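Local coordinates for response regulator (PDB 3QYY), which probably makes the second messenger c-di-GMP through its GGDEF diguanylate cyclase domain, the part present here, with c-di-GMP bound at the active site, at residues Trp41-Leu53 with Asp92-Thr106. Numbering follows the deposited sequence.
With MG (magnesium ion), chain I; C2E (9,9'-[(2R,3R,3aS,5S,7aR,9R,10R,10aS,12S,14aR)-3,5,10,12-tetrahydroxy-5,12-dioxidooctahydro-2H,7H-difuro[3,2-d:3',2'-j][1,3,7,9,2,8]tetraoxadiphosphacyclododecine-2,9-diyl]bis(2-amino-1,9-dihydro-6H-purin-6-one)), chain F.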
loop_
_atom_site.group_PDB
_atom_site.type_symbol
_atom_site.label_atom_id
_atom_site.label_comp_id
_atom_site.label_asym_id
_atom_site.label_seq_id
_atom_site.Cartn_x
_atom_site.Cartn_y
_atom_site.Cartn_z
ATOM N N TRP B 41 14.366 29.085 -5.610
ATOM C CA TRP B 41 15.236 27.963 -5.937
ATOM C C TRP B 41 14.455 26.779 -6.497
ATOM O O TRP B 41 13.245 26.663 -6.299
ATOM C CB TRP B 41 16.096 27.538 -4.737
ATOM C CG TRP B 41 15.379 27.247 -3.465
ATOM C CD1 TRP B 41 14.199 26.582 -3.317
ATOM C CD2 TRP B 41 15.858 27.516 -2.140
ATOM N NE1 TRP B 41 13.915 26.411 -1.981
ATOM C CE2 TRP B 41 14.918 26.975 -1.238
ATOM C CE3 TRP B 41 16.994 28.158 -1.630
ATOM C CZ2 TRP B 41 15.080 27.055 0.151
ATOM C CZ3 TRP B 41 17.155 28.238 -0.249
ATOM C CH2 TRP B 41 16.201 27.688 0.624
ATOM N N PRO B 42 15.142 25.887 -7.222
ATOM C CA PRO B 42 14.509 24.712 -7.822
ATOM C C PRO B 42 14.089 23.655 -6.807
ATOM O O PRO B 42 14.698 23.519 -5.747
ATOM C CB PRO B 42 15.588 24.196 -8.762
ATOM C CG PRO B 42 16.828 24.458 -7.969
ATOM C CD PRO B 42 16.596 25.874 -7.471
ATOM N N PHE B 43 13.041 22.914 -7.139
ATOM C CA PHE B 43 12.576 21.849 -6.267
ATOM C C PHE B 43 11.973 20.712 -7.073
ATOM O O PHE B 43 11.146 20.928 -7.960
ATOM C CB PHE B 43 11.542 22.355 -5.256
ATOM C CG PHE B 43 11.071 21.286 -4.306
ATOM C CD1 PHE B 43 9.734 20.902 -4.272
ATOM C CD2 PHE B 43 11.980 20.630 -3.480
ATOM C CE1 PHE B 43 9.303 19.874 -3.428
ATOM C CE2 PHE B 43 11.562 19.599 -2.630
ATOM C CZ PHE B 43 10.216 19.222 -2.608
ATOM N N VAL B 44 12.412 19.499 -6.763
ATOM C CA VAL B 44 11.923 18.307 -7.430
ATOM C C VAL B 44 11.404 17.361 -6.351
ATOM O O VAL B 44 12.094 17.099 -5.364
ATOM C CB VAL B 44 13.048 17.605 -8.212
ATOM C CG1 VAL B 44 12.483 16.425 -8.988
ATOM C CG2 VAL B 44 13.724 18.601 -9.158
ATOM N N LEU B 45 10.185 16.864 -6.535
ATOM C CA LEU B 45 9.583 15.938 -5.577
ATOM C C LEU B 45 9.525 14.540 -6.168
ATOM O O LEU B 45 9.107 14.363 -7.315
ATOM C CB LEU B 45 8.162 16.386 -5.215
ATOM C CG LEU B 45 7.378 15.440 -4.296
ATOM C CD1 LEU B 45 8.007 15.453 -2.900
ATOM C CD2 LEU B 45 5.912 15.866 -4.235
ATOM N N PHE B 46 9.951 13.551 -5.384
ATOM C CA PHE B 46 9.921 12.158 -5.811
ATOM C C PHE B 46 9.025 11.346 -4.882
ATOM O O PHE B 46 9.032 11.548 -3.668
ATOM C CB PHE B 46 11.310 11.513 -5.758
ATOM C CG PHE B 46 12.324 12.148 -6.662
ATOM C CD1 PHE B 46 13.092 13.219 -6.220
ATOM C CD2 PHE B 46 12.531 11.655 -7.946
ATOM C CE1 PHE B 46 14.060 13.791 -7.046
ATOM C CE2 PHE B 46 13.497 12.220 -8.784
ATOM C CZ PHE B 46 14.262 13.289 -8.330
ATOM N N VAL B 47 8.254 10.433 -5.462
ATOM C CA VAL B 47 7.403 9.538 -4.683
ATOM C C VAL B 47 7.946 8.154 -5.007
ATOM O O VAL B 47 8.020 7.776 -6.181
ATOM C CB VAL B 47 5.916 9.623 -5.103
ATOM C CG1 VAL B 47 5.128 8.450 -4.487
ATOM C CG2 VAL B 47 5.320 10.941 -4.631
ATOM N N LEU B 48 8.339 7.409 -3.974
ATOM C CA LEU B 48 8.898 6.076 -4.161
ATOM C C LEU B 48 8.097 4.993 -3.443
ATOM O O LEU B 48 7.594 5.207 -2.343
ATOM C CB LEU B 48 10.337 6.030 -3.635
ATOM C CG LEU B 48 11.256 7.229 -3.897
ATOM C CD1 LEU B 48 12.639 6.914 -3.349
ATOM C CD2 LEU B 48 11.335 7.526 -5.373
ATOM N N ASP B 49 7.996 3.827 -4.069
ATOM C CA ASP B 49 7.285 2.697 -3.476
ATOM C C ASP B 49 8.107 1.446 -3.763
ATOM O O ASP B 49 8.438 1.167 -4.917
ATOM C CB ASP B 49 5.887 2.552 -4.088
ATOM C CG ASP B 49 5.073 1.450 -3.428
ATOM O OD1 ASP B 49 4.361 0.721 -4.153
ATOM O OD2 ASP B 49 5.133 1.325 -2.186
ATOM N N MET B 50 8.452 0.701 -2.717
ATOM C CA MET B 50 9.238 -0.511 -2.893
ATOM C C MET B 50 8.434 -1.584 -3.623
ATOM O O MET B 50 7.205 -1.641 -3.511
ATOM C CB MET B 50 9.717 -1.047 -1.539
ATOM C CG MET B 50 10.731 -0.148 -0.847
ATOM S SD MET B 50 11.581 -0.997 0.493
ATOM C CE MET B 50 12.765 -1.988 -0.439
ATOM N N ASP B 51 9.143 -2.429 -4.365
ATOM C CA ASP B 51 8.532 -3.509 -5.145
ATOM C C ASP B 51 8.711 -4.893 -4.518
ATOM O O ASP B 51 7.870 -5.773 -4.709
ATOM C CB ASP B 51 9.167 -3.592 -6.543
ATOM C CG ASP B 51 8.911 -2.368 -7.398
ATOM O OD1 ASP B 51 9.628 -2.221 -8.416
ATOM O OD2 ASP B 51 8.004 -1.570 -7.077
ATOM N N ASN B 52 9.794 -5.086 -3.770
ATOM C CA ASN B 52 10.094 -6.416 -3.228
ATOM C C ASN B 52 10.398 -6.570 -1.744
ATOM O O ASN B 52 11.187 -7.438 -1.370
ATOM C CB ASN B 52 11.273 -6.989 -4.013
ATOM C CG ASN B 52 12.566 -6.232 -3.745
ATOM O OD1 ASN B 52 12.549 -5.032 -3.450
ATOM N ND2 ASN B 52 13.696 -6.928 -3.855
ATOM N N LEU B 53 9.782 -5.764 -0.890
ATOM C CA LEU B 53 10.056 -5.884 0.537
ATOM C C LEU B 53 9.390 -7.092 1.191
ATOM O O LEU B 53 9.972 -7.725 2.069
ATOM C CB LEU B 53 9.625 -4.615 1.273
ATOM C CG LEU B 53 9.951 -4.604 2.772
ATOM C CD1 LEU B 53 11.449 -4.857 2.975
ATOM C CD2 LEU B 53 9.547 -3.267 3.376
ATOM N N ASP B 92 6.015 1.007 3.099
ATOM C CA ASP B 92 7.265 1.010 2.342
ATOM C C ASP B 92 7.267 2.113 1.279
ATOM O O ASP B 92 7.950 2.012 0.258
ATOM C CB ASP B 92 7.504 -0.359 1.694
ATOM C CG ASP B 92 6.451 -0.721 0.662
ATOM O OD1 ASP B 92 6.583 -1.805 0.060
ATOM O OD2 ASP B 92 5.499 0.060 0.449
ATOM N N GLU B 93 6.508 3.176 1.541
ATOM C CA GLU B 93 6.401 4.300 0.612
ATOM C C GLU B 93 7.128 5.523 1.174
ATOM O O GLU B 93 6.951 5.878 2.341
ATOM C CB GLU B 93 4.921 4.620 0.362
ATOM C CG GLU B 93 4.669 5.538 -0.825
ATOM C CD GLU B 93 3.276 5.347 -1.407
ATOM O OE1 GLU B 93 2.903 4.184 -1.674
ATOM O OE2 GLU B 93 2.561 6.351 -1.603
ATOM N N PHE B 94 7.949 6.157 0.340
ATOM C CA PHE B 94 8.735 7.318 0.761
ATOM C C PHE B 94 8.648 8.490 -0.215
ATOM O O PHE B 94 8.329 8.313 -1.390
ATOM C CB PHE B 94 10.215 6.929 0.884
ATOM C CG PHE B 94 10.493 5.913 1.953
ATOM C CD1 PHE B 94 10.883 6.317 3.225
ATOM C CD2 PHE B 94 10.338 4.554 1.696
ATOM C CE1 PHE B 94 11.111 5.382 4.233
ATOM C CE2 PHE B 94 10.561 3.608 2.698
ATOM C CZ PHE B 94 10.949 4.026 3.970
ATOM N N LEU B 95 8.939 9.682 0.294
ATOM C CA LEU B 95 8.971 10.893 -0.518
ATOM C C LEU B 95 10.354 11.504 -0.326
ATOM O O LEU B 95 10.905 11.474 0.776
ATOM C CB LEU B 95 7.936 11.927 -0.061
ATOM C CG LEU B 95 6.434 11.625 0.003
ATOM C CD1 LEU B 95 5.686 12.949 -0.166
ATOM C CD2 LEU B 95 6.018 10.646 -1.062
ATOM N N ILE B 96 10.914 12.052 -1.397
ATOM C CA ILE B 96 12.212 12.699 -1.323
ATOM C C ILE B 96 12.099 14.063 -1.991
ATOM O O ILE B 96 11.592 14.177 -3.112
ATOM C CB ILE B 96 13.321 11.866 -2.026
ATOM C CG1 ILE B 96 13.553 10.553 -1.263
ATOM C CG2 ILE B 96 14.615 12.673 -2.092
ATOM C CD1 ILE B 96 14.710 9.700 -1.802
ATOM N N GLY B 97 12.543 15.094 -1.277
ATOM C CA GLY B 97 12.509 16.442 -1.810
ATOM C C GLY B 97 13.936 16.881 -2.087
ATOM O O GLY B 97 14.790 16.826 -1.198
ATOM N N VAL B 98 14.201 17.301 -3.320
ATOM C CA VAL B 98 15.542 17.736 -3.697
ATOM C C VAL B 98 15.521 19.148 -4.267
ATOM O O VAL B 98 14.867 19.405 -5.280
ATOM C CB VAL B 98 16.164 16.800 -4.758
ATOM C CG1 VAL B 98 17.558 17.299 -5.141
ATOM C CG2 VAL B 98 16.233 15.374 -4.227
ATOM N N HIS B 99 16.229 20.061 -3.611
ATOM C CA HIS B 99 16.298 21.434 -4.088
ATOM C C HIS B 99 17.496 21.599 -5.007
ATOM O O HIS B 99 18.544 22.112 -4.607
ATOM C CB HIS B 99 16.385 22.420 -2.920
ATOM C CG HIS B 99 15.065 22.697 -2.273
ATOM N ND1 HIS B 99 14.715 22.188 -1.041
ATOM C CD2 HIS B 99 13.998 23.412 -2.700
ATOM C CE1 HIS B 99 13.491 22.579 -0.737
ATOM N NE2 HIS B 99 13.033 23.323 -1.728
ATOM N N ALA B 100 17.318 21.144 -6.244
ATOM C CA ALA B 100 18.338 21.211 -7.283
ATOM C C ALA B 100 17.610 21.119 -8.620
ATOM O O ALA B 100 16.403 20.899 -8.654
ATOM C CB ALA B 100 19.303 20.049 -7.139
ATOM N N SER B 101 18.335 21.295 -9.720
ATOM C CA SER B 101 17.716 21.208 -11.039
ATOM C C SER B 101 17.253 19.768 -11.266
ATOM O O SER B 101 17.809 18.832 -10.688
ATOM C CB SER B 101 18.719 21.603 -12.125
ATOM O OG SER B 101 19.773 20.658 -12.203
ATOM N N GLU B 102 16.245 19.586 -12.111
ATOM C CA GLU B 102 15.725 18.250 -12.379
ATOM C C GLU B 102 16.797 17.256 -12.824
ATOM O O GLU B 102 16.835 16.120 -12.346
ATOM C CB GLU B 102 14.610 18.310 -13.428
ATOM C CG GLU B 102 13.938 16.961 -13.665
ATOM C CD GLU B 102 12.801 17.033 -14.659
ATOM O OE1 GLU B 102 12.131 15.999 -14.866
ATOM O OE2 GLU B 102 12.575 18.117 -15.234
ATOM N N ASP B 103 17.666 17.674 -13.741
ATOM C CA ASP B 103 18.727 16.794 -14.227
ATOM C C ASP B 103 19.596 16.270 -13.088
ATOM O O ASP B 103 19.815 15.065 -12.963
ATOM C CB ASP B 103 19.608 17.533 -15.241
ATOM C CG ASP B 103 18.898 17.778 -16.559
ATOM O OD1 ASP B 103 19.466 18.487 -17.415
ATOM O OD2 ASP B 103 17.776 17.258 -16.742
ATOM N N GLU B 104 20.088 17.179 -12.257
ATOM C CA GLU B 104 20.935 16.802 -11.132
ATOM C C GLU B 104 20.185 15.890 -10.163
ATOM O O GLU B 104 20.679 14.830 -9.785
ATOM C CB GLU B 104 21.415 18.056 -10.399
ATOM C CG GLU B 104 22.231 17.773 -9.147
ATOM C CD GLU B 104 22.717 19.042 -8.467
ATOM O OE1 GLU B 104 23.278 18.944 -7.355
ATOM O OE2 GLU B 104 22.540 20.135 -9.047
ATOM N N ALA B 105 18.988 16.309 -9.768
ATOM C CA ALA B 105 18.178 15.532 -8.839
ATOM C C ALA B 105 17.894 14.128 -9.362
ATOM O O ALA B 105 18.104 13.139 -8.659
ATOM C CB ALA B 105 16.869 16.262 -8.558
ATOM N N THR B 106 17.419 14.045 -10.602
ATOM C CA THR B 106 17.090 12.767 -11.218
ATOM C C THR B 106 18.295 11.849 -11.390
ATOM O O THR B 106 18.204 10.645 -11.149
ATOM C CB THR B 106 16.417 12.980 -12.585
ATOM O OG1 THR B 106 15.201 13.715 -12.399
ATOM C CG2 THR B 106 16.099 11.642 -13.243
HETATM MG MG MG I . 4.027 0.091 -0.983
HETATM P P1 C2E F . 1.945 -6.340 4.272
HETATM O O2P C2E F . 2.310 -6.239 5.733
HETATM O O1P C2E F . 1.275 -7.617 3.862
HETATM O "O5'" C2E F . 0.983 -5.167 3.847
HETATM C "C5'" C2E F . 0.521 -5.081 2.483
HETATM C "C4'" C2E F . -0.348 -3.837 2.385
HETATM O "O4'" C2E F . -1.396 -3.755 3.329
HETATM C "C3'" C2E F . 0.462 -2.560 2.570
HETATM O "O3'" C2E F . 1.138 -2.190 1.357
HETATM C "C2'" C2E F . -0.603 -1.614 3.036
HETATM O "O2'" C2E F . -1.199 -0.997 1.883
HETATM C "C1'" C2E F . -1.626 -2.437 3.810
HETATM N N9 C2E F . -1.320 -2.390 5.257
HETATM C C8 C2E F . -0.858 -3.406 6.023
HETATM N N7 C2E F . -0.699 -3.024 7.306
HETATM C C5 C2E F . -1.066 -1.746 7.377
HETATM C C6 C2E F . -1.158 -0.723 8.449
HETATM O O6 C2E F . -0.838 -1.009 9.631
HETATM N N1 C2E F . -1.602 0.516 8.123
HETATM C C2 C2E F . -1.963 0.852 6.853
HETATM N N2 C2E F . -2.399 2.098 6.593
HETATM N N3 C2E F . -1.901 -0.048 5.814
HETATM C C4 C2E F . -1.469 -1.331 6.023
HETATM P P11 C2E F . 2.562 -1.482 1.610
HETATM O O21 C2E F . 2.382 -0.300 2.502
HETATM O O11 C2E F . 3.050 -1.134 0.248
HETATM O O5A C2E F . 3.557 -2.512 2.281
HETATM C C5A C2E F . 3.888 -3.705 1.573
HETATM C C4A C2E F . 4.799 -4.563 2.404
HETATM O O4A C2E F . 6.002 -3.894 2.874
HETATM C C3A C2E F . 4.121 -5.112 3.655
HETATM O O3A C2E F . 3.286 -6.255 3.366
HETATM C C2A C2E F . 5.301 -5.431 4.518
HETATM O O2A C2E F . 5.723 -6.775 4.223
HETATM C C1A C2E F . 6.374 -4.415 4.164
HETATM N N91 C2E F . 6.467 -3.363 5.216
HETATM C C81 C2E F . 5.814 -2.175 5.287
HETATM N N71 C2E F . 6.164 -1.485 6.399
HETATM C C51 C2E F . 7.060 -2.232 7.065
HETATM C C61 C2E F . 7.856 -2.124 8.321
HETATM O O61 C2E F . 7.780 -1.123 9.068
HETATM N N11 C2E F . 8.682 -3.148 8.648
HETATM C C21 C2E F . 8.812 -4.274 7.873
HETATM N N21 C2E F . 9.657 -5.257 8.269
HETATM N N31 C2E F . 8.116 -4.434 6.712
HETATM C C41 C2E F . 7.245 -3.465 6.272
HETATM O O HOH W 1 2.415 -0.126 -2.520
HETATM O O HOH W 2 4.934 -1.701 -1.888
HETATM O O HOH W 3 7.442 -4.128 -1.348
HETATM O O HOH W 4 3.126 1.815 -0.382
#
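Asp49 and Asp92 meet at a magnesium ion, each giving it one oxygen: Asp49 OD2 and Asp92 OD2 stand 2.9 Å apart, a closeness explained by the metal they share. Their carboxylate planes are turned 79° against each other. Phosphate oxygen O11 of c-di-GMP and three waters complete six ligands; one water donates to Glu93 OE1, and Lys156 pairs with Asp49 OD1. Asp92 sets CG between its backbone N and carbonyl carbon (chi1 64°), which turns the carboxylate to the metal.

The site lies at one end of antiparallel strands 44-50 and 93-98, the second starting within the GGDEF motif, residues 90-94. Paired backbone hydrogen bonds join Val44 with Val98, Phe46 with Ile96 and Leu48 with Phe94, and Met50 N adds one to Asp92 O at 3.3 Å.

Away from the metal, apolar residues suit both buried faces. Val47 CG2 lies alongside Leu95 CD2 at 3.6 Å, while Phe46 on the other face puts CZ 4.0 Å from Ala105 CB of helix 102-116. Gly97, lacking a side chain, lets Phe43 CE2 come within 3.4 Å of its CA. At the far end Trp41 and Phe43 lie over opposite faces of the His99 ring, both inclined to it.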